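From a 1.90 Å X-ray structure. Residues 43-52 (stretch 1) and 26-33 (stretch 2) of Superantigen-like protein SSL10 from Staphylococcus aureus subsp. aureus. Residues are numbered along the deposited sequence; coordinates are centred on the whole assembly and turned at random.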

ATOM      1  N   ARG A  43       2.035  16.128 -10.580  1.00 22.57           N
ATOM      2  CA  ARG A  43       1.294  17.104  -9.798  1.00 23.29           C
ATOM      3  C   ARG A  43      -0.137  17.230 -10.237  1.00 22.72           C
ATOM      4  O   ARG A  43      -0.455  17.257 -11.428  1.00 23.33           O
ATOM      5  CB  ARG A  43       1.954  18.478  -9.889  1.00 22.32           C
ATOM      6  CG  ARG A  43       3.255  18.569  -9.119  1.00 22.68           C
ATOM      7  CD  ARG A  43       3.773  20.004  -9.181  1.00 23.55           C
ATOM      8  NE  ARG A  43       4.798  20.213  -8.180  1.00 24.18           N
ATOM      9  CZ  ARG A  43       5.327  21.389  -7.862  1.00 24.64           C
ATOM     10  NH1 ARG A  43       4.941  22.505  -8.484  1.00 25.14           N
ATOM     11  NH2 ARG A  43       6.263  21.444  -6.930  1.00 25.38           N
ATOM     12  N   PHE A  44      -1.016  17.351  -9.258  1.00 22.84           N
ATOM     13  CA  PHE A  44      -2.391  17.687  -9.531  1.00 23.73           C
ATOM     14  C   PHE A  44      -3.044  18.314  -8.307  1.00 24.27           C
ATOM     15  O   PHE A  44      -2.448  18.385  -7.231  1.00 24.25           O
ATOM     16  CB  PHE A  44      -3.176  16.455  -9.997  1.00 25.37           C
ATOM     17  CG  PHE A  44      -3.247  15.345  -8.980  1.00 24.62           C
ATOM     18  CD1 PHE A  44      -2.182  14.473  -8.808  1.00 26.20           C
ATOM     19  CD2 PHE A  44      -4.388  15.159  -8.216  1.00 26.00           C
ATOM     20  CE1 PHE A  44      -2.247  13.437  -7.890  1.00 24.83           C
ATOM     21  CE2 PHE A  44      -4.467  14.120  -7.305  1.00 26.27           C
ATOM     22  CZ  PHE A  44      -3.395  13.261  -7.140  1.00 26.17           C
ATOM     23  N   LYS A  45      -4.264  18.785  -8.501  1.00 25.66           N
ATOM     24  CA  LYS A  45      -5.085  19.263  -7.398  1.00 29.62           C
ATOM     25  C   LYS A  45      -6.312  18.389  -7.255  1.00 29.64           C
ATOM     26  O   LYS A  45      -6.905  17.981  -8.246  1.00 31.73           O
ATOM     27  CB  LYS A  45      -5.468  20.727  -7.602  1.00 31.70           C
ATOM     28  CG  LYS A  45      -4.292  21.659  -7.375  1.00 34.14           C
ATOM     29  CD  LYS A  45      -4.561  23.063  -7.908  1.00 39.01           C
ATOM     30  CE  LYS A  45      -5.387  23.891  -6.943  1.00 42.05           C
ATOM     31  NZ  LYS A  45      -5.391  25.327  -7.354  1.00 45.20           N
ATOM     32  N   PHE A  46      -6.656  18.069  -6.017  1.00 30.26           N
ATOM     33  CA  PHE A  46      -7.834  17.277  -5.731  1.00 32.23           C
ATOM     34  C   PHE A  46      -8.601  17.960  -4.627  1.00 30.64           C
ATOM     35  O   PHE A  46      -8.079  18.118  -3.518  1.00 27.54           O
ATOM     36  CB  PHE A  46      -7.463  15.867  -5.291  1.00 34.07           C
ATOM     37  CG  PHE A  46      -8.647  15.033  -4.912  1.00 35.61           C
ATOM     38  CD1 PHE A  46      -9.490  14.526  -5.896  1.00 38.88           C
ATOM     39  CD2 PHE A  46      -8.942  14.779  -3.577  1.00 37.82           C
ATOM     40  CE1 PHE A  46     -10.597  13.763  -5.558  1.00 41.74           C
ATOM     41  CE2 PHE A  46     -10.046  14.012  -3.228  1.00 40.59           C
ATOM     42  CZ  PHE A  46     -10.881  13.510  -4.221  1.00 41.75           C
ATOM     43  N   ARG A  47      -9.832  18.371  -4.933  1.00 32.06           N
ATOM     44  CA  ARG A  47     -10.668  19.096  -3.971  1.00 34.72           C
ATOM     45  C   ARG A  47      -9.876  20.345  -3.530  1.00 32.96           C
ATOM     46  O   ARG A  47      -9.934  20.773  -2.380  1.00 34.23           O
ATOM     47  CB  ARG A  47     -11.029  18.155  -2.798  1.00 36.42           C
ATOM     48  CG  ARG A  47     -12.339  18.442  -2.084  1.00 38.96           C
ATOM     49  CD  ARG A  47     -12.394  17.749  -0.729  1.00 39.51           C
ATOM     50  NE  ARG A  47     -12.446  16.293  -0.887  1.00 40.39           N
ATOM     51  CZ  ARG A  47     -11.866  15.396  -0.090  1.00 41.01           C
ATOM     52  NH1 ARG A  47     -11.153  15.749   0.986  1.00 41.72           N
ATOM     53  NH2 ARG A  47     -12.003  14.108  -0.374  1.00 46.26           N
ATOM     54  N   GLY A  48      -9.111  20.900  -4.474  1.00 33.17           N
ATOM     55  CA  GLY A  48      -8.229  22.031  -4.228  1.00 33.96           C
ATOM     56  C   GLY A  48      -6.925  21.770  -3.481  1.00 31.37           C
ATOM     57  O   GLY A  48      -6.169  22.697  -3.257  1.00 32.69           O
ATOM     58  N   ILE A  49      -6.657  20.537  -3.077  1.00 28.86           N
ATOM     59  CA  ILE A  49      -5.439  20.224  -2.336  1.00 29.92           C
ATOM     60  C   ILE A  49      -4.330  19.951  -3.344  1.00 27.39           C
ATOM     61  O   ILE A  49      -4.523  19.175  -4.275  1.00 26.02           O
ATOM     62  CB  ILE A  49      -5.587  18.960  -1.478  1.00 32.29           C
ATOM     63  CG1 ILE A  49      -6.764  19.072  -0.509  1.00 33.20           C
ATOM     64  CG2 ILE A  49      -4.308  18.718  -0.683  1.00 32.47           C
ATOM     65  CD1 ILE A  49      -7.267  17.709  -0.079  1.00 33.05           C
ATOM     66  N   LYS A  50      -3.176  20.564  -3.127  1.00 26.68           N
ATOM     67  CA  LYS A  50      -2.011  20.378  -3.984  1.00 27.35           C
ATOM     68  C   LYS A  50      -1.322  19.065  -3.639  1.00 25.68           C
ATOM     69  O   LYS A  50      -0.810  18.920  -2.541  1.00 23.69           O
ATOM     70  CB  LYS A  50      -1.029  21.542  -3.820  1.00 28.13           C
ATOM     71  CG  LYS A  50      -1.601  22.863  -4.304  1.00 29.81           C
ATOM     72  CD  LYS A  50      -0.592  24.004  -4.210  1.00 31.46           C
ATOM     73  CE  LYS A  50      -0.249  24.336  -2.774  1.00 32.86           C
ATOM     74  NZ  LYS A  50       0.450  25.653  -2.700  1.00 34.78           N
ATOM     75  N   ILE A  51      -1.311  18.132  -4.596  1.00 24.73           N
ATOM     76  CA  ILE A  51      -0.713  16.811  -4.420  1.00 23.43           C
ATOM     77  C   ILE A  51       0.476  16.642  -5.369  1.00 22.16           C
ATOM     78  O   ILE A  51       0.335  16.873  -6.570  1.00 21.66           O
ATOM     79  CB  ILE A  51      -1.721  15.690  -4.752  1.00 24.60           C
ATOM     80  CG1 ILE A  51      -3.074  15.915  -4.073  1.00 26.57           C
ATOM     81  CG2 ILE A  51      -1.138  14.324  -4.380  1.00 25.19           C
ATOM     82  CD1 ILE A  51      -3.021  15.962  -2.575  1.00 26.90           C
ATOM     83  N   GLN A  52       1.625  16.275  -4.817  1.00 20.74           N
ATOM     84  CA  GLN A  52       2.790  15.880  -5.581  1.00 20.96           C
ATOM     85  C   GLN A  52       3.120  14.411  -5.304  1.00 20.08           C
ATOM     86  O   GLN A  52       3.318  14.000  -4.147  1.00 19.17           O
ATOM     87  CB  GLN A  52       3.999  16.760  -5.237  1.00 21.36           C
ATOM     88  CG  GLN A  52       5.290  16.337  -5.939  1.00 22.71           C
ATOM     89  CD  GLN A  52       6.339  17.445  -5.992  1.00 23.20           C
ATOM     90  OE1 GLN A  52       6.029  18.582  -6.327  1.00 23.80           O
ATOM     91  NE2 GLN A  52       7.583  17.106  -5.676  1.00 23.65           N
TER
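Stretch 2 26-33: TMEMKNIS

Stretch 2 packs across a β-hairpin of stretch 1 mainly through side chains, an apolar contact of methionine and isoleucine against two phenylalanine rings, with no hydrogen bond between the stretches. In stretch 1, strands 43-46 and 49-52 are joined by a type I' turn from Phe 46 to Ile 49, with Arg 47 and Gly 48 at positive phi. Backbone pairs close the hairpin: Phe 44 N to Ile 51 O is 3.0 Å, and Ile 49 N to Phe 46 O is 2.8 Å. Stretch 2 is extended from Thr 26 through Lys 30, turns a corner at Asn 31 (phi/psi 60/47), and is strand again at Ile 32 and Ser 33, on a different sheet or face. The axis of strand 26-30 crosses that of strand 43-46 at 102°, nearly perpendicular, with a closest approach of 10.0 Å; this gap is filled by side chains. Alternation along the strands directs Phe 44 and Phe 46 toward stretch 2, and Met 27 and Met 29 toward stretch 1, while Arg 43, Lys 45, Glu 28 and Lys 30 point away. Met 29 lies between the two rings: its SD is over one face of Phe 46, 3.5 Å from Phe 46 CG, and at the edge of Phe 44, 3.7 Å from Phe 44 CE2. Met 29 CG stands 3.6 Å from the Phe 46 ring centroid, almost on the ring normal, a CH-pi contact. Beyond the corner, Ile 32 CG2 covers a face of Phe 44, 3.5 Å from Phe 44 CD2, and Ile 32 CD1 reaches Phe 46 CD1 at 3.9 Å; Phe 44 CB also lies 3.2 Å from the backbone Ser 33 O. Met 27 extends the contact to the second hairpin strand: its CE lies 4.0 Å from both Phe 46 CD2 and Ile 49 CD1, and 4.3 Å from Ile 51 CD1. Together the stretches bury 410 Å², both sides summed.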

ATOM      1  N   THR A  26      -4.871   9.262   4.365  1.00 27.85           N
ATOM      2  CA  THR A  26      -4.904   8.607   3.058  1.00 28.73           C
ATOM      3  C   THR A  26      -6.135   9.033   2.289  1.00 30.81           C
ATOM      4  O   THR A  26      -7.153   9.367   2.885  1.00 31.39           O
ATOM      5  CB  THR A  26      -4.943   7.061   3.157  1.00 30.60           C
ATOM      6  OG1 THR A  26      -6.192   6.623   3.712  1.00 33.08           O
ATOM      7  CG2 THR A  26      -3.823   6.552   4.001  1.00 30.26           C
ATOM      8  N   MET A  27      -6.056   9.000   0.967  1.00 30.76           N
ATOM      9  CA  MET A  27      -7.213   9.263   0.113  1.00 31.53           C
ATOM     10  C   MET A  27      -7.107   8.403  -1.120  1.00 30.61           C
ATOM     11  O   MET A  27      -6.014   8.261  -1.678  1.00 24.30           O
ATOM     12  CB  MET A  27      -7.251  10.729  -0.348  1.00 37.08           C
ATOM     13  CG  MET A  27      -7.290  11.780   0.747  1.00 41.01           C
ATOM     14  SD  MET A  27      -7.805  13.391   0.100  1.00 49.16           S
ATOM     15  CE  MET A  27      -6.283  13.896  -0.686  1.00 47.91           C
ATOM     16  N   GLU A  28      -8.234   7.820  -1.534  1.00 29.73           N
ATOM     17  CA  GLU A  28      -8.332   7.152  -2.827  1.00 32.48           C
ATOM     18  C   GLU A  28      -8.922   8.143  -3.800  1.00 33.79           C
ATOM     19  O   GLU A  28     -10.033   8.643  -3.592  1.00 32.46           O
ATOM     20  CB  GLU A  28      -9.223   5.927  -2.750  1.00 35.58           C
ATOM     21  CG  GLU A  28      -8.703   4.882  -1.796  1.00 37.96           C
ATOM     22  CD  GLU A  28      -9.423   3.558  -1.920  1.00 41.22           C
ATOM     23  OE1 GLU A  28      -9.829   3.013  -0.872  1.00 40.65           O
ATOM     24  OE2 GLU A  28      -9.568   3.060  -3.061  1.00 48.19           O
ATOM     25  N   MET A  29      -8.170   8.452  -4.848  1.00 33.67           N
ATOM     26  CA  MET A  29      -8.587   9.453  -5.821  1.00 34.51           C
ATOM     27  C   MET A  29      -8.666   8.786  -7.168  1.00 34.64           C
ATOM     28  O   MET A  29      -7.676   8.247  -7.679  1.00 31.17           O
ATOM     29  CB  MET A  29      -7.622  10.619  -5.840  1.00 37.06           C
ATOM     30  CG  MET A  29      -7.600  11.390  -4.527  1.00 39.44           C
ATOM     31  SD  MET A  29      -6.211  12.513  -4.428  1.00 43.48           S
ATOM     32  CE  MET A  29      -4.876  11.370  -4.254  1.00 41.00           C
ATOM     33  N   LYS A  30      -9.870   8.815  -7.723  1.00 34.60           N
ATOM     34  CA  LYS A  30     -10.192   8.118  -8.953  1.00 36.86           C
ATOM     35  C   LYS A  30     -10.258   9.133 -10.114  1.00 37.09           C
ATOM     36  O   LYS A  30     -10.638  10.301  -9.921  1.00 36.42           O
ATOM     37  CB  LYS A  30     -11.508   7.344  -8.734  1.00 40.06           C
ATOM     38  CG  LYS A  30     -12.281   6.980  -9.983  1.00 45.73           C
ATOM     39  CD  LYS A  30     -13.429   6.023  -9.683  1.00 50.60           C
ATOM     40  CE  LYS A  30     -13.030   4.565  -9.895  1.00 53.88           C
ATOM     41  NZ  LYS A  30     -14.205   3.643  -9.872  1.00 55.68           N
ATOM     42  N   ASN A  31      -9.854   8.692 -11.304  1.00 37.92           N
ATOM     43  CA  ASN A  31     -10.044   9.465 -12.538  1.00 41.84           C
ATOM     44  C   ASN A  31      -9.343  10.847 -12.512  1.00 39.70           C
ATOM     45  O   ASN A  31      -9.935  11.882 -12.851  1.00 39.10           O
ATOM     46  CB  ASN A  31     -11.556   9.597 -12.815  1.00 47.03           C
ATOM     47  CG  ASN A  31     -11.867   9.892 -14.268  1.00 49.98           C
ATOM     48  OD1 ASN A  31     -11.380   9.207 -15.171  1.00 54.01           O
ATOM     49  ND2 ASN A  31     -12.702  10.895 -14.504  1.00 52.99           N
ATOM     50  N   ILE A  32      -8.077  10.831 -12.090  1.00 34.63           N
ATOM     51  CA  ILE A  32      -7.265  12.040 -11.884  1.00 33.97           C
ATOM     52  C   ILE A  32      -6.544  12.447 -13.170  1.00 31.68           C
ATOM     53  O   ILE A  32      -5.998  11.590 -13.860  1.00 30.80           O
ATOM     54  CB  ILE A  32      -6.223  11.805 -10.743  1.00 32.09           C
ATOM     55  CG1 ILE A  32      -6.926  11.736  -9.384  1.00 33.68           C
ATOM     56  CG2 ILE A  32      -5.115  12.863 -10.720  1.00 32.55           C
ATOM     57  CD1 ILE A  32      -7.749  12.955  -9.013  1.00 33.66           C
ATOM     58  N   SER A  33      -6.563  13.752 -13.478  1.00 32.27           N
ATOM     59  CA  SER A  33      -5.680  14.360 -14.487  1.00 32.45           C
ATOM     60  C   SER A  33      -4.485  14.984 -13.787  1.00 30.08           C
ATOM     61  O   SER A  33      -4.640  15.627 -12.751  1.00 31.04           O
ATOM     62  CB  SER A  33      -6.394  15.455 -15.294  1.00 35.44           C
ATOM     63  OG  SER A  33      -7.589  14.969 -15.867  1.00 39.87           O
TER